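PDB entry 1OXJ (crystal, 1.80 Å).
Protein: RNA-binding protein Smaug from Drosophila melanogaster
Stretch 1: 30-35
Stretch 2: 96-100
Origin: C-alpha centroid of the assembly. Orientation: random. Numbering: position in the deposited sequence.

Stretch 1 30-35: TYEEML
Stretch 2, residues 96-100: TPMKP

How are the two backbones laid out? Thr-30 (chi1 p) caps a helix that begins at Tyr-31: Glu-33 N donates to Thr-30 OG1 (3.2 Å), Thr-30 N returns a bond to Glu-33 OE1 (3.0 Å), and Met-34 N reaches Thr-30 O (3.0 Å). Residues 96-100 run extended, with phi/psi of -62/123 at Pro-97 and -129/135 at Met-98. Closest register sets Tyr-31 CA 7.7 Å from Lys-99 CA.

What packs around the Tyr-31 ring and Met-34? The CA-to-CB bond of Tyr-31 (chi1 t, chi2 91°) points toward the other stretch, and Lys-99 lays its aliphatic chain over one ring face, CG 3.5 Å from the centroid of the Tyr-31 ring and almost on its normal. Pro-97 O meets the ring edge, 3.5 Å from Tyr-31 CE1. Met-34 (t, t, p) brings its flexible tip, CE, to 3.6 Å from Pro-97 CB; Met-98 CB points away. The stretches bury 247 Å² together; apolar surface suits buried Tyr-31, Met-34 and Pro-97.

Which charges pair? Lys-99 (m, t, p, t) is long enough to pass the ring and still donate from NZ to Glu-32 OE2 at 2.8 Å, a salt bridge. The CA-to-CB bond of exposed Glu-32 (m, p, chi3 39°) points sideways, but its carboxylate end comes nearer.

Where does water help? Water 1 links Tyr-31 OH (2.7 Å) with Lys-99 N (2.9 Å); water 2 joins Glu-32 OE1 (2.8 Å) to Lys-99 NZ (3.1 Å).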

# COMPACT_ATOMS: atom_id res chain seq x y z
N THR A 30 -4.29 -13.06 -12.80
CA THR A 30 -2.94 -12.93 -12.27
C THR A 30 -2.70 -11.45 -11.99
O THR A 30 -3.43 -10.58 -12.49
CB THR A 30 -1.87 -13.38 -13.27
OG1 THR A 30 -1.84 -12.46 -14.37
CG2 THR A 30 -2.18 -14.77 -13.77
N TYR A 31 -1.67 -11.18 -11.21
CA TYR A 31 -1.32 -9.83 -10.86
C TYR A 31 -1.07 -8.99 -12.13
O TYR A 31 -1.60 -7.89 -12.26
CB TYR A 31 -0.07 -9.87 -9.99
CG TYR A 31 0.44 -8.52 -9.59
CD1 TYR A 31 0.01 -7.90 -8.41
CD2 TYR A 31 1.38 -7.86 -10.37
CE1 TYR A 31 0.51 -6.67 -8.03
CE2 TYR A 31 1.89 -6.63 -10.00
CZ TYR A 31 1.46 -6.04 -8.83
OH TYR A 31 1.99 -4.83 -8.45
N GLU A 32 -0.31 -9.52 -13.07
CA GLU A 32 -0.03 -8.76 -14.29
C GLU A 32 -1.30 -8.46 -15.09
O GLU A 32 -1.43 -7.39 -15.68
CB GLU A 32 0.97 -9.51 -15.18
CG GLU A 32 2.39 -9.62 -14.61
CD GLU A 32 2.49 -10.47 -13.34
OE1 GLU A 32 1.80 -11.51 -13.25
OE2 GLU A 32 3.27 -10.10 -12.45
N GLU A 33 -2.24 -9.40 -15.11
CA GLU A 33 -3.49 -9.18 -15.84
C GLU A 33 -4.30 -8.06 -15.20
O GLU A 33 -4.91 -7.25 -15.91
CB GLU A 33 -4.32 -10.47 -15.88
CG GLU A 33 -3.71 -11.55 -16.78
CD GLU A 33 -4.56 -12.80 -16.84
OE1 GLU A 33 -4.82 -13.41 -15.77
OE2 GLU A 33 -4.98 -13.17 -17.95
N MET A 34 -4.31 -8.02 -13.87
CA MET A 34 -5.03 -6.98 -13.14
C MET A 34 -4.55 -5.61 -13.61
O MET A 34 -5.36 -4.71 -13.81
CB MET A 34 -4.80 -7.11 -11.61
CG MET A 34 -5.18 -5.83 -10.77
SD MET A 34 -4.94 -6.00 -8.97
CE MET A 34 -3.16 -5.87 -8.86
N LEU A 35 -3.24 -5.47 -13.78
CA LEU A 35 -2.66 -4.19 -14.21
C LEU A 35 -2.96 -3.82 -15.66
O LEU A 35 -2.66 -2.71 -16.09
CB LEU A 35 -1.15 -4.17 -13.97
CG LEU A 35 -0.73 -4.30 -12.49
CD1 LEU A 35 0.78 -4.21 -12.38
CD2 LEU A 35 -1.40 -3.20 -11.67
N THR A 96 -3.37 -2.32 -0.95
CA THR A 96 -3.31 -2.71 -2.36
C THR A 96 -2.57 -4.02 -2.59
O THR A 96 -1.69 -4.39 -1.82
CB THR A 96 -2.62 -1.62 -3.22
OG1 THR A 96 -1.24 -1.51 -2.83
CG2 THR A 96 -3.30 -0.28 -3.02
N PRO A 97 -2.91 -4.74 -3.68
CA PRO A 97 -2.27 -6.01 -4.02
C PRO A 97 -0.79 -5.80 -4.29
O PRO A 97 -0.41 -4.99 -5.15
CB PRO A 97 -3.01 -6.45 -5.29
CG PRO A 97 -4.36 -5.80 -5.14
CD PRO A 97 -4.02 -4.44 -4.60
N MET A 98 0.05 -6.51 -3.54
CA MET A 98 1.49 -6.41 -3.68
C MET A 98 2.11 -7.79 -3.82
O MET A 98 1.78 -8.71 -3.09
CB MET A 98 2.12 -5.71 -2.47
CG MET A 98 1.75 -4.24 -2.29
SD MET A 98 2.71 -3.46 -0.91
CE MET A 98 1.38 -2.77 0.08
N LYS A 99 3.01 -7.92 -4.78
CA LYS A 99 3.70 -9.18 -5.00
C LYS A 99 4.72 -9.36 -3.89
O LYS A 99 5.09 -8.41 -3.20
CB LYS A 99 4.43 -9.16 -6.34
CG LYS A 99 3.52 -8.95 -7.54
CD LYS A 99 4.28 -9.13 -8.85
CE LYS A 99 4.55 -10.59 -9.13
NZ LYS A 99 5.15 -10.79 -10.49
N PRO A 100 5.19 -10.60 -3.69
CA PRO A 100 6.19 -10.88 -2.65
C PRO A 100 7.45 -10.03 -2.86
O PRO A 100 7.75 -9.62 -3.98
CB PRO A 100 6.47 -12.36 -2.83
CG PRO A 100 5.12 -12.90 -3.27
CD PRO A 100 4.67 -11.85 -4.28
O HOH W 1 3.44 -5.47 -6.24
O HOH W 2 2.81 -12.75 -10.92